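Local coordinates for immunity protein 52 domain-containing protein (Burkholderia pseudomallei K96243, PDB 4RHO), which is of unknown function but probably acts as an immunity protein that protects the bacterium against a cognate toxin, at residues A[155-169]-A[183-195]. Numbering follows the deposited sequence.
Sequences VTTIVAAFNPLVVEA and KPGVGWMLYLPKV
The ring of Tyr-191 takes Val-159 on one face: methyl CG2 sits over its centre, 3.5 Å from the centroid and 5° off the normal, a CH-pi contact, while CG1 leans over CZ and the hydroxyl. At the ring edge, in plane, the carbonyl O of Pro-164 lies 3.7 Å from CE2, with the proline CG close to the same carbon. Val-167 CG2 approaches CD2 obliquely. With CG anti to the backbone N (chi1 168°), the tyrosine extends from its strand toward the C-terminal part of helix 148-162, illustrating how a sheet residue can dock a covering helix through a methyl over its face; Val-155 adds to this packing against Met-189 SE (4.3 Å).

The strands themselves are adjacent and antiparallel. Val-167 and Tyr-191 form a hydrogen-bonded pair, as do Ala-169 and Met-189 (a selenomethionine). Ala-169 O receives Met-189 N at 3.1 Å and, weakly, Trp-188 N, at a classic beta bulge in which Trp-188 and Met-189 share one opposing residue.

On the sheet face away from helix 148-162, Val-166 CG2 packs on Leu-190 CD1 (3.8 Å) and Pro-184 CG. Alongside Leu-190, the extended Glu-168 reaches the side of Pro-184, crossing it at about a right angle, and accepts Gly-185 N at OE2, 2.9 Å, on the anti side; Tyr-256 OH also bonds this oxygen. Two bonds thus grip OE2, probably steadying the carboxylate and favouring its charged form, whereas the buried Tyr-191 hydroxyl has no modelled partner, so its ring is probably placed mainly by the packing of Val-159, Val-167 and Pro-164.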
loop_
_atom_site.group_PDB
_atom_site.type_symbol
_atom_site.label_atom_id
_atom_site.label_comp_id
_atom_site.label_asym_id
_atom_site.label_seq_id
_atom_site.Cartn_x
_atom_site.Cartn_y
_atom_site.Cartn_z
ATOM N N VAL A 155 -7.368 -0.684 -2.831
ATOM C CA VAL A 155 -7.298 0.404 -1.836
ATOM C C VAL A 155 -8.415 0.233 -0.755
ATOM O O VAL A 155 -8.135 0.381 0.442
ATOM C CB VAL A 155 -7.374 1.809 -2.514
ATOM C CG1 VAL A 155 -7.509 2.921 -1.468
ATOM C CG2 VAL A 155 -6.159 2.050 -3.402
ATOM N N THR A 156 -9.673 -0.104 -1.190
ATOM C CA THR A 156 -10.797 -0.293 -0.267
ATOM C C THR A 156 -10.507 -1.454 0.701
ATOM O O THR A 156 -10.832 -1.364 1.887
ATOM C CB THR A 156 -12.085 -0.531 -1.050
ATOM O OG1 THR A 156 -12.252 0.527 -1.992
ATOM C CG2 THR A 156 -13.317 -0.626 -0.137
ATOM N N THR A 157 -9.889 -2.547 0.192
ATOM C CA THR A 157 -9.531 -3.690 1.038
ATOM C C THR A 157 -8.497 -3.257 2.101
ATOM O O THR A 157 -8.608 -3.649 3.257
ATOM C CB THR A 157 -8.999 -4.847 0.176
ATOM O OG1 THR A 157 -9.963 -5.159 -0.825
ATOM C CG2 THR A 157 -8.687 -6.089 1.001
ATOM N N ILE A 158 -7.528 -2.388 1.706
ATOM C CA ILE A 158 -6.500 -1.874 2.630
ATOM C C ILE A 158 -7.147 -0.943 3.687
ATOM O O ILE A 158 -6.765 -0.982 4.864
ATOM C CB ILE A 158 -5.370 -1.146 1.839
ATOM C CG1 ILE A 158 -4.603 -2.147 0.930
ATOM C CG2 ILE A 158 -4.409 -0.416 2.798
ATOM C CD1 ILE A 158 -3.655 -1.484 -0.111
ATOM N N VAL A 159 -8.157 -0.147 3.268
ATOM C CA VAL A 159 -8.890 0.738 4.178
ATOM C C VAL A 159 -9.639 -0.091 5.231
ATOM O O VAL A 159 -9.601 0.243 6.414
ATOM C CB VAL A 159 -9.863 1.676 3.402
ATOM C CG1 VAL A 159 -10.877 2.323 4.346
ATOM C CG2 VAL A 159 -9.090 2.734 2.623
ATOM N N ALA A 160 -10.264 -1.205 4.807
ATOM C CA ALA A 160 -11.016 -2.079 5.717
ATOM C C ALA A 160 -10.075 -2.857 6.660
ATOM O O ALA A 160 -10.460 -3.176 7.778
ATOM C CB ALA A 160 -11.873 -3.053 4.918
ATOM N N ALA A 161 -8.837 -3.144 6.206
ATOM C CA ALA A 161 -7.893 -3.965 6.973
ATOM C C ALA A 161 -7.040 -3.125 7.960
ATOM O O ALA A 161 -6.557 -3.664 8.958
ATOM C CB ALA A 161 -6.979 -4.727 6.028
ATOM N N PHE A 162 -6.817 -1.832 7.658
ATOM C CA PHE A 162 -5.914 -1.014 8.480
ATOM C C PHE A 162 -6.608 0.247 9.056
ATOM O O PHE A 162 -6.028 0.912 9.929
ATOM C CB PHE A 162 -4.675 -0.602 7.666
ATOM C CG PHE A 162 -3.764 -1.758 7.332
ATOM C CD1 PHE A 162 -2.784 -2.176 8.230
ATOM C CD2 PHE A 162 -3.923 -2.473 6.149
ATOM C CE1 PHE A 162 -1.969 -3.271 7.940
ATOM C CE2 PHE A 162 -3.120 -3.580 5.868
ATOM C CZ PHE A 162 -2.142 -3.969 6.763
ATOM N N ASN A 163 -7.859 0.569 8.578
ATOM C CA ASN A 163 -8.575 1.815 8.971
ATOM C C ASN A 163 -7.588 3.030 8.957
ATOM O O ASN A 163 -7.299 3.618 10.002
ATOM C CB ASN A 163 -9.245 1.655 10.366
ATOM C CG ASN A 163 -10.112 2.838 10.767
ATOM O OD1 ASN A 163 -10.736 3.501 9.928
ATOM N ND2 ASN A 163 -10.174 3.117 12.058
ATOM N N PRO A 164 -6.976 3.323 7.788
ATOM C CA PRO A 164 -5.859 4.275 7.774
ATOM C C PRO A 164 -6.297 5.733 7.840
ATOM O O PRO A 164 -7.465 6.049 7.628
ATOM C CB PRO A 164 -5.172 3.980 6.444
ATOM C CG PRO A 164 -6.251 3.462 5.579
ATOM C CD PRO A 164 -7.144 2.668 6.473
ATOM N N LEU A 165 -5.331 6.627 8.080
ATOM C CA LEU A 165 -5.547 8.070 8.081
ATOM C C LEU A 165 -5.301 8.643 6.694
ATOM O O LEU A 165 -5.639 9.801 6.432
ATOM C CB LEU A 165 -4.612 8.745 9.113
ATOM C CG LEU A 165 -4.819 8.316 10.565
ATOM C CD1 LEU A 165 -3.634 8.658 11.394
ATOM C CD2 LEU A 165 -6.079 8.933 11.147
ATOM N N VAL A 166 -4.667 7.833 5.800
ATOM C CA VAL A 166 -4.346 8.238 4.425
ATOM C C VAL A 166 -3.811 7.031 3.636
ATOM O O VAL A 166 -3.053 6.223 4.179
ATOM C CB VAL A 166 -3.324 9.432 4.391
ATOM C CG1 VAL A 166 -2.038 9.079 5.127
ATOM C CG2 VAL A 166 -3.026 9.864 2.954
ATOM N N VAL A 167 -4.210 6.910 2.364
ATOM C CA VAL A 167 -3.635 5.920 1.455
ATOM C C VAL A 167 -3.211 6.614 0.160
ATOM O O VAL A 167 -4.024 7.295 -0.470
ATOM C CB VAL A 167 -4.600 4.736 1.163
ATOM C CG1 VAL A 167 -3.929 3.702 0.265
ATOM C CG2 VAL A 167 -5.087 4.092 2.454
ATOM N N GLU A 168 -1.938 6.463 -0.224
ATOM C CA GLU A 168 -1.417 7.038 -1.464
ATOM C C GLU A 168 -1.197 5.952 -2.500
ATOM O O GLU A 168 -0.581 4.928 -2.197
ATOM C CB GLU A 168 -0.100 7.793 -1.204
ATOM C CG GLU A 168 -0.231 8.938 -0.224
ATOM C CD GLU A 168 1.086 9.609 0.101
ATOM O OE1 GLU A 168 1.799 9.113 1.006
ATOM O OE2 GLU A 168 1.438 10.590 -0.590
ATOM N N ALA A 169 -1.731 6.140 -3.701
ATOM C CA ALA A 169 -1.534 5.193 -4.789
ATOM C C ALA A 169 -1.002 5.908 -6.020
ATOM O O ALA A 169 -1.654 6.814 -6.532
ATOM C CB ALA A 169 -2.841 4.479 -5.111
ATOM N N LYS A 183 3.027 17.291 2.105
ATOM C CA LYS A 183 1.664 16.770 2.195
ATOM C C LYS A 183 1.484 15.559 1.261
ATOM O O LYS A 183 2.192 15.442 0.264
ATOM C CB LYS A 183 0.643 17.870 1.848
ATOM C CG LYS A 183 0.693 19.067 2.782
ATOM C CD LYS A 183 -0.234 20.170 2.314
ATOM C CE LYS A 183 -0.211 21.373 3.229
ATOM N NZ LYS A 183 1.109 22.061 3.210
ATOM N N PRO A 184 0.513 14.654 1.548
ATOM C CA PRO A 184 0.313 13.489 0.657
ATOM C C PRO A 184 0.010 13.898 -0.794
ATOM O O PRO A 184 -0.554 14.972 -1.042
ATOM C CB PRO A 184 -0.879 12.763 1.286
ATOM C CG PRO A 184 -0.875 13.192 2.714
ATOM C CD PRO A 184 -0.389 14.606 2.715
ATOM N N GLY A 185 0.427 13.056 -1.737
ATOM C CA GLY A 185 0.157 13.262 -3.150
ATOM C C GLY A 185 -1.097 12.552 -3.610
ATOM O O GLY A 185 -1.489 11.533 -3.030
ATOM N N VAL A 186 -1.764 13.102 -4.628
ATOM C CA VAL A 186 -2.974 12.494 -5.178
ATOM C C VAL A 186 -2.594 11.325 -6.100
ATOM O O VAL A 186 -3.171 10.244 -5.986
ATOM C CB VAL A 186 -3.858 13.540 -5.916
ATOM C CG1 VAL A 186 -4.879 12.863 -6.820
ATOM C CG2 VAL A 186 -4.545 14.461 -4.924
ATOM N N GLY A 187 -1.561 11.529 -6.935
ATOM C CA GLY A 187 -1.114 10.521 -7.895
ATOM C C GLY A 187 -2.260 9.959 -8.702
ATOM O O GLY A 187 -3.105 10.717 -9.192
ATOM N N TRP A 188 -2.366 8.620 -8.762
ATOM C CA TRP A 188 -3.524 7.980 -9.391
ATOM C C TRP A 188 -4.748 8.112 -8.484
ATOM O O TRP A 188 -5.800 8.586 -8.926
ATOM C CB TRP A 188 -3.235 6.487 -9.691
ATOM C CG TRP A 188 -4.205 5.857 -10.670
ATOM C CD1 TRP A 188 -5.381 6.387 -11.121
ATOM C CD2 TRP A 188 -4.048 4.599 -11.340
ATOM N NE1 TRP A 188 -5.960 5.542 -12.038
ATOM C CE2 TRP A 188 -5.164 4.435 -12.190
ATOM C CE3 TRP A 188 -3.050 3.609 -11.338
ATOM C CZ2 TRP A 188 -5.327 3.303 -13.002
ATOM C CZ3 TRP A 188 -3.223 2.481 -12.127
ATOM C CH2 TRP A 188 -4.350 2.335 -12.943
HETATM N N MSE A 189 -4.590 7.733 -7.191
HETATM C CA MSE A 189 -5.675 7.758 -6.191
HETATM C C MSE A 189 -5.191 8.249 -4.856
HETATM O O MSE A 189 -4.099 7.875 -4.428
HETATM C CB MSE A 189 -6.257 6.371 -6.007
HETATM C CG MSE A 189 -7.026 5.907 -7.134
HETATM SE SE MSE A 189 -7.680 4.174 -6.797
HETATM C CE MSE A 189 -8.626 3.951 -8.409
ATOM N N LEU A 190 -6.083 8.889 -4.095
ATOM C CA LEU A 190 -5.787 9.288 -2.725
ATOM C C LEU A 190 -6.993 9.055 -1.830
ATOM O O LEU A 190 -8.057 9.631 -2.069
ATOM C CB LEU A 190 -5.360 10.768 -2.669
ATOM C CG LEU A 190 -5.133 11.342 -1.263
ATOM C CD1 LEU A 190 -3.892 10.750 -0.625
ATOM C CD2 LEU A 190 -5.035 12.846 -1.303
ATOM N N TYR A 191 -6.830 8.224 -0.782
ATOM C CA TYR A 191 -7.888 8.007 0.198
ATOM C C TYR A 191 -7.692 8.907 1.407
ATOM O O TYR A 191 -6.590 8.984 1.954
ATOM C CB TYR A 191 -7.946 6.527 0.641
ATOM C CG TYR A 191 -8.835 6.301 1.853
ATOM C CD1 TYR A 191 -10.220 6.200 1.720
ATOM C CD2 TYR A 191 -8.298 6.255 3.140
ATOM C CE1 TYR A 191 -11.046 6.032 2.834
ATOM C CE2 TYR A 191 -9.114 6.081 4.263
ATOM C CZ TYR A 191 -10.489 5.974 4.106
ATOM O OH TYR A 191 -11.296 5.807 5.208
ATOM N N LEU A 192 -8.764 9.564 1.841
ATOM C CA LEU A 192 -8.768 10.353 3.067
ATOM C C LEU A 192 -9.998 10.005 3.898
ATOM O O LEU A 192 -11.072 9.794 3.344
ATOM C CB LEU A 192 -8.736 11.868 2.746
ATOM C CG LEU A 192 -7.444 12.389 2.101
ATOM C CD1 LEU A 192 -7.616 13.795 1.614
ATOM C CD2 LEU A 192 -6.264 12.301 3.076
ATOM N N PRO A 193 -9.853 9.851 5.234
ATOM C CA PRO A 193 -11.015 9.428 6.050
ATOM C C PRO A 193 -12.011 10.578 6.275
ATOM O O PRO A 193 -12.430 10.831 7.403
ATOM C CB PRO A 193 -10.375 8.961 7.359
ATOM C CG PRO A 193 -9.121 9.742 7.464
ATOM C CD PRO A 193 -8.636 10.011 6.054
ATOM N N LYS A 194 -12.406 11.248 5.190
ATOM C CA LYS A 194 -13.379 12.334 5.230
ATOM C C LYS A 194 -14.345 12.206 4.076
ATOM O O LYS A 194 -14.008 11.595 3.052
ATOM C CB LYS A 194 -12.664 13.712 5.186
ATOM C CG LYS A 194 -12.017 14.107 6.518
ATOM C CD LYS A 194 -11.226 15.425 6.422
ATOM C CE LYS A 194 -9.899 15.252 5.706
ATOM N NZ LYS A 194 -9.039 16.449 5.841
ATOM N N VAL A 195 -15.559 12.749 4.228
ATOM C CA VAL A 195 -16.530 12.757 3.142
ATOM C C VAL A 195 -16.213 13.918 2.209
ATOM O O VAL A 195 -16.354 15.080 2.601
ATOM C CB VAL A 195 -17.995 12.817 3.668
ATOM C CG1 VAL A 195 -18.996 12.874 2.504
ATOM C CG2 VAL A 195 -18.295 11.628 4.587
#